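Local coordinates for xylose isomerase-like TIM barrel domain-containing protein (Thermus thermophilus, PDB 3AYV) that is of unknown function but folds as a xylose isomerase-like TIM barrel, binds zinc ions and may take part in protection against oxidative stress, at residues L5-L9 with S10-E14; L119-V122 with V123-A126; E151-A154 with G155-F159; P214-D217 with R218-L222. All coordinates share one frame; numbering follows the deposited sequence.

Contact 1. Residues L5-L9 with S10-E14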
loop_
_atom_site.group_PDB
_atom_site.type_symbol
_atom_site.label_atom_id
_atom_site.label_comp_id
_atom_site.label_asym_id
_atom_site.label_seq_id
_atom_site.Cartn_x
_atom_site.Cartn_y
_atom_site.Cartn_z
ATOM N N LEU A 5 0.193 -0.856 -11.732
ATOM C CA LEU A 5 0.362 0.597 -11.625
ATOM C C LEU A 5 -0.580 1.222 -10.598
ATOM O O LEU A 5 -1.791 1.012 -10.650
ATOM C CB LEU A 5 0.148 1.271 -12.990
ATOM C CG LEU A 5 0.358 2.786 -12.998
ATOM C CD1 LEU A 5 1.811 3.167 -12.721
ATOM C CD2 LEU A 5 -0.111 3.362 -14.336
ATOM N N ALA A 6 -0.015 2.000 -9.679
ATOM C CA ALA A 6 -0.802 2.819 -8.748
ATOM C C ALA A 6 -1.327 4.062 -9.443
ATOM O O ALA A 6 -0.574 4.752 -10.103
ATOM C CB ALA A 6 0.062 3.233 -7.534
ATOM N N PHE A 7 -2.612 4.341 -9.278
ATOM C CA PHE A 7 -3.209 5.608 -9.721
ATOM C C PHE A 7 -4.444 5.880 -8.873
ATOM O O PHE A 7 -5.101 4.949 -8.407
ATOM C CB PHE A 7 -3.590 5.558 -11.228
ATOM C CG PHE A 7 -4.520 4.421 -11.588
ATOM C CD1 PHE A 7 -4.010 3.173 -11.902
ATOM C CD2 PHE A 7 -5.898 4.604 -11.594
ATOM C CE1 PHE A 7 -4.864 2.108 -12.214
ATOM C CE2 PHE A 7 -6.777 3.546 -11.907
ATOM C CZ PHE A 7 -6.254 2.302 -12.244
ATOM N N PRO A 8 -4.767 7.160 -8.649
ATOM C CA PRO A 8 -6.031 7.460 -7.986
ATOM C C PRO A 8 -7.231 7.213 -8.903
ATOM O O PRO A 8 -7.128 7.385 -10.132
ATOM C CB PRO A 8 -5.910 8.947 -7.652
ATOM C CG PRO A 8 -4.943 9.480 -8.666
ATOM C CD PRO A 8 -3.970 8.369 -8.931
ATOM N N LEU A 9 -8.355 6.832 -8.304
ATOM C CA LEU A 9 -9.617 6.697 -9.018
ATOM C C LEU A 9 -9.910 7.979 -9.820
ATOM O O LEU A 9 -10.434 7.916 -10.947
ATOM C CB LEU A 9 -10.736 6.399 -8.023
ATOM C CG LEU A 9 -12.149 6.257 -8.587
ATOM C CD1 LEU A 9 -12.164 5.127 -9.648
ATOM C CD2 LEU A 9 -13.132 6.015 -7.447
ATOM N N SER A 10 -9.513 9.127 -9.264
ATOM C CA SER A 10 -9.732 10.426 -9.904
ATOM C C SER A 10 -8.979 10.586 -11.228
ATOM O O SER A 10 -9.302 11.476 -12.015
ATOM C CB SER A 10 -9.376 11.578 -8.952
ATOM O OG SER A 10 -8.006 11.541 -8.598
ATOM N N ARG A 11 -7.990 9.728 -11.471
ATOM C CA ARG A 11 -7.213 9.790 -12.708
ATOM C C ARG A 11 -7.283 8.490 -13.483
ATOM O O ARG A 11 -6.361 8.180 -14.226
ATOM C CB ARG A 11 -5.750 10.126 -12.409
ATOM C CG ARG A 11 -5.529 11.552 -11.981
ATOM C CD ARG A 11 -4.136 11.742 -11.409
ATOM N NE ARG A 11 -4.140 12.838 -10.443
ATOM C CZ ARG A 11 -3.269 12.990 -9.443
ATOM N NH1 ARG A 11 -2.279 12.114 -9.249
ATOM N NH2 ARG A 11 -3.391 14.030 -8.628
ATOM N N ALA A 12 -8.355 7.724 -13.302
ATOM C CA ALA A 12 -8.452 6.398 -13.918
ATOM C C ALA A 12 -8.507 6.500 -15.442
ATOM O O ALA A 12 -7.787 5.784 -16.136
ATOM C CB ALA A 12 -9.651 5.628 -13.384
ATOM N N GLU A 13 -9.354 7.406 -15.945
ATOM C CA GLU A 13 -9.475 7.679 -17.393
ATOM C C GLU A 13 -8.094 7.885 -18.029
ATOM O O GLU A 13 -7.802 7.382 -19.112
ATOM C CB GLU A 13 -10.424 8.881 -17.656
ATOM C CG GLU A 13 -9.857 10.316 -17.394
ATOM C CD GLU A 13 -9.522 10.629 -15.913
ATOM O OE1 GLU A 13 -10.295 10.246 -14.997
ATOM O OE2 GLU A 13 -8.477 11.281 -15.671
ATOM N N GLU A 14 -7.239 8.579 -17.295
ATOM C CA GLU A 14 -5.919 8.971 -17.730
ATOM C C GLU A 14 -4.894 7.827 -17.648
ATOM O O GLU A 14 -3.966 7.769 -18.456
ATOM C CB GLU A 14 -5.510 10.159 -16.866
ATOM C CG GLU A 14 -4.190 10.817 -17.155
ATOM C CD GLU A 14 -3.865 11.875 -16.112
ATOM O OE1 GLU A 14 -4.807 12.553 -15.632
ATOM O OE2 GLU A 14 -2.673 12.023 -15.765
#

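Contact 2. Residues L119-V122 with V123-A126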
loop_
_atom_site.group_PDB
_atom_site.type_symbol
_atom_site.label_atom_id
_atom_site.label_comp_id
_atom_site.label_asym_id
_atom_site.label_seq_id
_atom_site.Cartn_x
_atom_site.Cartn_y
_atom_site.Cartn_z
ATOM N N LEU A 119 -8.438 -2.686 14.639
ATOM C CA LEU A 119 -8.576 -3.253 13.298
ATOM C C LEU A 119 -9.525 -4.451 13.262
ATOM O O LEU A 119 -9.808 -4.958 12.183
ATOM C CB LEU A 119 -7.224 -3.684 12.749
ATOM C CG LEU A 119 -6.361 -2.510 12.246
ATOM C CD1 LEU A 119 -4.983 -3.028 12.017
ATOM C CD2 LEU A 119 -6.975 -1.948 10.933
ATOM N N GLY A 120 -10.004 -4.882 14.429
ATOM C CA GLY A 120 -10.900 -6.067 14.527
ATOM C C GLY A 120 -12.004 -6.068 13.464
ATOM O O GLY A 120 -12.121 -7.033 12.695
ATOM N N LEU A 121 -12.797 -4.993 13.414
ATOM C CA LEU A 121 -13.942 -4.886 12.469
ATOM C C LEU A 121 -13.507 -4.803 11.021
ATOM O O LEU A 121 -14.207 -5.267 10.120
ATOM C CB LEU A 121 -14.833 -3.683 12.792
ATOM C CG LEU A 121 -15.655 -3.709 14.085
ATOM C CD1 LEU A 121 -16.477 -2.413 14.173
ATOM C CD2 LEU A 121 -16.559 -4.971 14.245
ATOM N N VAL A 122 -12.347 -4.182 10.794
ATOM C CA VAL A 122 -11.821 -4.048 9.447
ATOM C C VAL A 122 -11.333 -5.388 8.904
ATOM O O VAL A 122 -11.659 -5.752 7.768
ATOM C CB VAL A 122 -10.685 -3.008 9.402
ATOM C CG1 VAL A 122 -10.227 -2.770 7.958
ATOM C CG2 VAL A 122 -11.206 -1.729 10.015
ATOM N N VAL A 123 -10.576 -6.126 9.715
ATOM C CA VAL A 123 -10.126 -7.471 9.331
ATOM C C VAL A 123 -11.346 -8.389 9.085
ATOM O O VAL A 123 -11.363 -9.176 8.121
ATOM C CB VAL A 123 -9.188 -8.071 10.398
ATOM C CG1 VAL A 123 -8.839 -9.543 10.099
ATOM C CG2 VAL A 123 -7.879 -7.252 10.419
ATOM N N ARG A 124 -12.348 -8.271 9.953
ATOM C CA ARG A 124 -13.552 -9.100 9.819
ATOM C C ARG A 124 -14.292 -8.784 8.520
ATOM O O ARG A 124 -14.737 -9.716 7.811
ATOM C CB ARG A 124 -14.464 -8.969 11.044
ATOM C CG ARG A 124 -13.862 -9.569 12.333
ATOM C CD ARG A 124 -14.702 -9.155 13.561
ATOM N NE ARG A 124 -16.107 -9.540 13.404
ATOM C CZ ARG A 124 -17.045 -9.404 14.344
ATOM N NH1 ARG A 124 -16.746 -8.873 15.527
ATOM N NH2 ARG A 124 -18.292 -9.801 14.102
ATOM N N ARG A 125 -14.392 -7.497 8.175
ATOM C CA ARG A 125 -15.076 -7.082 6.937
ATOM C C ARG A 125 -14.328 -7.592 5.702
ATOM O O ARG A 125 -14.950 -8.079 4.748
ATOM C CB ARG A 125 -15.270 -5.537 6.870
ATOM C CG ARG A 125 -16.112 -5.035 5.681
ATOM C CD ARG A 125 -17.517 -5.697 5.651
ATOM N NE ARG A 125 -18.397 -5.129 4.609
ATOM C CZ ARG A 125 -19.278 -5.829 3.890
ATOM N NH1 ARG A 125 -19.408 -7.142 4.067
ATOM N NH2 ARG A 125 -20.020 -5.228 2.964
ATOM N N ALA A 126 -13.006 -7.443 5.713
ATOM C CA ALA A 126 -12.144 -7.961 4.644
ATOM C C ALA A 126 -12.340 -9.480 4.461
ATOM O O ALA A 126 -12.480 -9.975 3.324
ATOM C CB ALA A 126 -10.668 -7.624 4.953
#

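Contact 3. Residues E151-A154 with G155-F159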
loop_
_atom_site.group_PDB
_atom_site.type_symbol
_atom_site.label_atom_id
_atom_site.label_comp_id
_atom_site.label_asym_id
_atom_site.label_seq_id
_atom_site.Cartn_x
_atom_site.Cartn_y
_atom_site.Cartn_z
ATOM N N GLU A 151 1.303 -10.263 14.226
ATOM C CA GLU A 151 1.245 -11.501 15.025
ATOM C C GLU A 151 -0.108 -11.661 15.707
ATOM O O GLU A 151 -0.643 -12.771 15.784
ATOM C CB GLU A 151 2.270 -11.465 16.135
ATOM C CG GLU A 151 3.691 -11.414 15.779
ATOM C CD GLU A 151 4.494 -11.399 17.075
ATOM O OE1 GLU A 151 4.842 -10.287 17.571
ATOM O OE2 GLU A 151 4.685 -12.495 17.637
ATOM N N ALA A 152 -0.638 -10.556 16.240
ATOM C CA ALA A 152 -1.949 -10.589 16.885
ATOM C C ALA A 152 -3.021 -11.077 15.922
ATOM O O ALA A 152 -3.976 -11.771 16.329
ATOM C CB ALA A 152 -2.323 -9.211 17.501
ATOM N N HIS A 153 -2.863 -10.769 14.633
ATOM C CA HIS A 153 -3.861 -11.201 13.671
ATOM C C HIS A 153 -3.589 -12.584 13.056
ATOM O O HIS A 153 -4.411 -13.100 12.281
ATOM C CB HIS A 153 -4.188 -10.097 12.664
ATOM C CG HIS A 153 -5.140 -9.085 13.222
ATOM N ND1 HIS A 153 -6.477 -9.363 13.422
ATOM C CD2 HIS A 153 -4.938 -7.836 13.712
ATOM C CE1 HIS A 153 -7.070 -8.310 13.961
ATOM N NE2 HIS A 153 -6.157 -7.368 14.149
ATOM N N ALA A 154 -2.470 -13.178 13.467
ATOM C CA ALA A 154 -2.158 -14.593 13.218
ATOM C C ALA A 154 -2.370 -14.996 11.769
ATOM O O ALA A 154 -3.058 -15.977 11.499
ATOM C CB ALA A 154 -3.022 -15.482 14.136
ATOM N N GLY A 155 -1.816 -14.226 10.843
ATOM C CA GLY A 155 -1.910 -14.576 9.428
ATOM C C GLY A 155 -3.086 -13.995 8.657
ATOM O O GLY A 155 -3.152 -14.156 7.431
ATOM N N GLU A 156 -4.019 -13.340 9.348
ATOM C CA GLU A 156 -5.180 -12.708 8.703
ATOM C C GLU A 156 -4.888 -11.279 8.203
ATOM O O GLU A 156 -5.746 -10.640 7.576
ATOM C CB GLU A 156 -6.385 -12.683 9.655
ATOM C CG GLU A 156 -6.787 -14.120 10.092
ATOM C CD GLU A 156 -7.147 -14.947 8.881
ATOM O OE1 GLU A 156 -8.123 -14.573 8.190
ATOM O OE2 GLU A 156 -6.435 -15.935 8.594
ATOM N N LEU A 157 -3.708 -10.782 8.552
ATOM C CA LEU A 157 -3.258 -9.460 8.086
ATOM C C LEU A 157 -1.895 -9.596 7.431
ATOM O O LEU A 157 -0.964 -10.159 8.022
ATOM C CB LEU A 157 -3.170 -8.513 9.277
ATOM C CG LEU A 157 -2.752 -7.082 9.004
ATOM C CD1 LEU A 157 -3.806 -6.419 8.099
ATOM C CD2 LEU A 157 -2.597 -6.368 10.361
ATOM N N GLY A 158 -1.761 -9.085 6.213
ATOM C CA GLY A 158 -0.473 -9.156 5.540
ATOM C C GLY A 158 0.265 -7.824 5.652
ATOM O O GLY A 158 -0.277 -6.856 6.198
ATOM N N PHE A 159 1.480 -7.794 5.100
ATOM C CA PHE A 159 2.365 -6.636 5.132
ATOM C C PHE A 159 2.739 -6.195 3.706
ATOM O O PHE A 159 3.054 -7.030 2.846
ATOM C CB PHE A 159 3.622 -6.974 5.944
ATOM C CG PHE A 159 4.661 -5.868 5.949
ATOM C CD1 PHE A 159 4.323 -4.581 6.379
ATOM C CD2 PHE A 159 5.968 -6.112 5.504
ATOM C CE1 PHE A 159 5.269 -3.533 6.361
ATOM C CE2 PHE A 159 6.929 -5.086 5.512
ATOM C CZ PHE A 159 6.572 -3.792 5.937
#

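Contact 4. Residues P214-D217 with R218-L222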
loop_
_atom_site.group_PDB
_atom_site.type_symbol
_atom_site.label_atom_id
_atom_site.label_comp_id
_atom_site.label_asym_id
_atom_site.label_seq_id
_atom_site.Cartn_x
_atom_site.Cartn_y
_atom_site.Cartn_z
ATOM N N PRO A 214 14.984 -11.327 -4.932
ATOM C CA PRO A 214 14.234 -12.442 -4.317
ATOM C C PRO A 214 12.720 -12.269 -4.290
ATOM O O PRO A 214 12.009 -13.253 -4.116
ATOM C CB PRO A 214 14.809 -12.523 -2.892
ATOM C CG PRO A 214 16.161 -11.923 -2.998
ATOM C CD PRO A 214 15.988 -10.790 -4.000
ATOM N N TYR A 215 12.226 -11.042 -4.483
ATOM C CA TYR A 215 10.787 -10.717 -4.313
ATOM C C TYR A 215 10.020 -10.572 -5.610
ATOM O O TYR A 215 8.846 -10.241 -5.621
ATOM C CB TYR A 215 10.640 -9.456 -3.409
ATOM C CG TYR A 215 11.295 -9.688 -2.073
ATOM C CD1 TYR A 215 10.596 -10.313 -1.043
ATOM C CD2 TYR A 215 12.627 -9.355 -1.856
ATOM C CE1 TYR A 215 11.195 -10.573 0.169
ATOM C CE2 TYR A 215 13.234 -9.624 -0.647
ATOM C CZ TYR A 215 12.503 -10.226 0.364
ATOM O OH TYR A 215 13.100 -10.494 1.570
ATOM N N LEU A 216 10.673 -10.870 -6.726
ATOM C CA LEU A 216 10.057 -10.686 -8.043
ATOM C C LEU A 216 8.855 -11.585 -8.345
ATOM O O LEU A 216 8.133 -11.356 -9.323
ATOM C CB LEU A 216 11.118 -10.803 -9.155
ATOM C CG LEU A 216 12.185 -9.703 -9.109
ATOM C CD1 LEU A 216 13.194 -9.877 -10.225
ATOM C CD2 LEU A 216 11.576 -8.305 -9.183
ATOM N N ASP A 217 8.628 -12.589 -7.496
ATOM C CA ASP A 217 7.472 -13.472 -7.637
ATOM C C ASP A 217 6.254 -12.991 -6.821
ATOM O O ASP A 217 5.179 -13.624 -6.862
ATOM C CB ASP A 217 7.850 -14.926 -7.272
ATOM C CG ASP A 217 8.447 -15.058 -5.862
ATOM O OD1 ASP A 217 9.041 -14.087 -5.318
ATOM O OD2 ASP A 217 8.336 -16.159 -5.288
ATOM N N ARG A 218 6.435 -11.871 -6.109
ATOM C CA ARG A 218 5.382 -11.218 -5.323
ATOM C C ARG A 218 4.699 -10.119 -6.134
ATOM O O ARG A 218 5.234 -9.648 -7.149
ATOM C CB ARG A 218 5.979 -10.578 -4.061
ATOM C CG ARG A 218 5.961 -11.439 -2.791
ATOM C CD ARG A 218 7.001 -12.523 -2.799
ATOM N NE ARG A 218 7.474 -12.842 -1.452
ATOM C CZ ARG A 218 8.614 -13.467 -1.195
ATOM N NH1 ARG A 218 9.399 -13.863 -2.201
ATOM N NH2 ARG A 218 8.973 -13.711 0.059
ATOM N N THR A 219 3.525 -9.698 -5.683
ATOM C CA THR A 219 2.836 -8.598 -6.334
ATOM C C THR A 219 3.652 -7.333 -6.092
ATOM O O THR A 219 4.068 -7.064 -4.957
ATOM C CB THR A 219 1.400 -8.445 -5.848
ATOM O OG1 THR A 219 0.686 -9.668 -6.103
ATOM C CG2 THR A 219 0.699 -7.303 -6.592
ATOM N N MET A 220 3.905 -6.597 -7.178
ATOM C CA MET A 220 4.669 -5.366 -7.137
ATOM C C MET A 220 3.847 -4.231 -7.730
ATOM O O MET A 220 3.264 -4.372 -8.815
ATOM C CB MET A 220 5.982 -5.545 -7.877
ATOM C CG MET A 220 6.979 -6.410 -7.119
ATOM S SD MET A 220 8.331 -6.862 -8.191
ATOM C CE MET A 220 7.460 -7.896 -9.383
ATOM N N VAL A 221 3.773 -3.120 -6.994
ATOM C CA VAL A 221 2.976 -1.986 -7.403
ATOM C C VAL A 221 3.945 -0.843 -7.691
ATOM O O VAL A 221 4.750 -0.483 -6.844
ATOM C CB VAL A 221 1.995 -1.508 -6.288
ATOM C CG1 VAL A 221 1.229 -0.256 -6.778
ATOM C CG2 VAL A 221 1.010 -2.604 -5.938
ATOM N N LEU A 222 3.889 -0.313 -8.896
ATOM C CA LEU A 222 4.706 0.834 -9.246
ATOM C C LEU A 222 3.989 2.090 -8.762
ATOM O O LEU A 222 2.998 2.529 -9.340
ATOM C CB LEU A 222 4.966 0.890 -10.758
ATOM C CG LEU A 222 5.671 -0.358 -11.301
ATOM C CD1 LEU A 222 5.824 -0.241 -12.818
ATOM C CD2 LEU A 222 7.041 -0.530 -10.636
HETATM O O HOH W 1 5.397 -11.099 -9.420
#

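Contact 1. Residues L5-L9 with S10-E14
Pro8 CG lies over one face of the Arg11 guanidinium, 3.8 Å from Arg11 NH1, while the ring of Phe7 meets Ala12 obliquely, its CE2 standing 3.8 Å from Ala12 CB. The arginine chain arrives across the proline: with CG turned away from its own carbonyl carbon (chi1 -72°) and the chain extended from CG to NE, CD passes Pro8 CG at 3.6 Å before the flat end settles over it. The same pyrrolidine ring also has Ser10 OG beside it, 3.5 Å from Pro8 CB; that hydroxyl is hydrogen-bonded to Asp31. Beneath the side chains the backbone turns tightly, as two successive bonds each spanning three residues show: Arg11 N to Pro8 O at 2.8 Å and Ala12 N to Leu9 O at 3.1 Å. With an alanine in place of Pro8, the Arg11 chain would probably lose the surface it lies across, and its guanidinium would be freer to swing. This is a worked case of a beta-to-alpha turn in a TIM barrel, with Arg11 at the N-cap. The turn carries the chain from strand 3-8 into helix 12-22, whose Ala15 and Leu19 pack on Phe7. Val28 of strand 25-29 touches both Phe7 and Leu9, and Leu9 reaches Phe41 and Leu44 of helix 38-47.

Contact 2. Residues L119-V122 with V123-A126
Leu121 CD2 sits over one face of the Arg124 guanidinium, 4.1 Å from NH1, the two side chains passing at a slant one helical turn apart. Arg124 reaches this place by a bend at chi3 (56°), which folds the flat end back over the leucine methyl. Both residues also touch a neighbouring molecule in the crystal, and the overlap may owe something to that. Nearer its root, the arginine lies against the backbone of Gly120: Arg124 CG is 3.1 Å from Gly120 O, alongside the hydrogen bond from Arg124 N to that oxygen at 3.0 Å. On another flank of the helix, Val123 holds CG2 beside its own backbone N and so near the preceding turn, 3.5 Å from Leu119 O and 4.3 Å from Leu119 CB. The side chains meet at i to i+3 (Leu121, Arg124) and i to i+4 (Leu119, Val123), the spacings of an alpha helix, here helix 120-129 on the outside of the TIM barrel. Four i to i+4 backbone bonds run from residues 123-126 back to 119-122, and that from Val123 N to Leu119 O, 2.8 Å long, is almost straight at 176°. Val122, Val123 and Ala126 turn to Leu133 of strand 132-136, whereas Leu121 and Val122 reach Leu75 of helix 68-87. Arg125 directs its polar end out of this stretch to a salt bridge with Asp83 in that helix.

Contact 3. Residues E151-A154 with G155-F159
His153 and Leu157 touch through their first side-chain carbons, His153 CB standing 3.9 Å from Leu157 CB, while the imidazole has Leu157 CD2 obliquely beside it. Glu156 comes in from another direction: its CB lies 3.3 Å and its CG 3.4 Å from His153 O, so the aliphatic root of the glutamate rests against the carbonyl rather than against the ring. Glu156 CG is beside its own backbone N (chi1 -59°), and the donor and the methylene carbons therefore gather round the same oxygen. The backbone bond at the same carbonyl runs from Glu156 N to His153 O, 3.0 Å long. It closes a type I' beta turn from His153 to Glu156, a turn that needs positive phi at both central residues. Ala154 accepts this with phi 48° as the chain leaves the helix; at Gly155 (phi 92°) a beta carbon would be jammed against Ala154 O, which is reason enough for glycine. A further shell holds polar atoms of the turn. His153 NE2 is hydrogen-bonded to Ala116 O of helix 112-118, Glu156 OE1 forms a salt bridge with Arg127 of helix 120-129, and Gly155 O accepts a bond from Arg132. The example is an alpha-to-beta connection within a beta-alpha-beta unit of the barrel: helix 147-153 leads into the turn, Leu157 folds back on Val149 and Leu150 of that helix, and strand 158-162 then enters the sheet beside strand 132-136.

Contact 4. Residues P214-D217 with R218-L222
Tyr215 and Arg218 meet across a type I beta turn that delivers the chain into strand 219-222, the last of the eight parallel strands of the TIM barrel. Its closing backbone bond runs from Arg218 N to Tyr215 O at 3.0 Å. Among the charged groups, Asp217 and Arg218 lie side by side and point the same way in a salt bridge. Arg218 NH1 donates to Asp217 OD1 at 3.1 Å on the syn side of that oxygen, which lies nearly in the guanidinium plane, although the carboxylate itself is turned 82° from that plane. Asp217 can do this because its CG lies between its backbone N and carbonyl carbon (chi1 56°), which brings the carboxylate nearer the arginine. Contact between flat groups comes next: Tyr215 CD1 stands 3.7 Å above the centre of the Arg218 guanidinium, with ring and guanidinium planes 49° apart. A leucine in place of Arg218 would probably leave the Asp217 carboxylate without this charged mate and take from the tyrosine ring the flat group beside it. The apolar part belongs to Leu216 and Met220. Leu216 CD2 is 3.7 Å from Met220 SD, and the chi3 bend of the methionine carries CE to within 3.5 Å of Leu216 O; beyond, the leucine packs on Leu235, Leu238 and Ala239 of helix 229-240. Finally, a single water donates to two backbone oxygens, Leu216 O and Arg218 O, at 2.7 Å from each.

Overall arrangement
Followed from the N terminus, the four contacts come in series, none enclosing or crossing another. Contact 1 turns the chain from the first barrel strand into its helix, contact 2 covers the first turns of helix 120-129, contact 3 turns from helix 147-153 into strand 158-162, and contact 4 leads from a loop into strand 219-222. Contacts 2 and 3 have centres about 11 Å apart and touch: Val123 CG2 packs on His153 CE1 at 3.8 Å. Contacts 1 and 4 meet where the barrel closes, first strand beside last, with a probable hydrogen bond from Ala6 N to Leu222 O at 3.1 Å. Contacts 1 and 3 lie on opposite sides of the chain's centre.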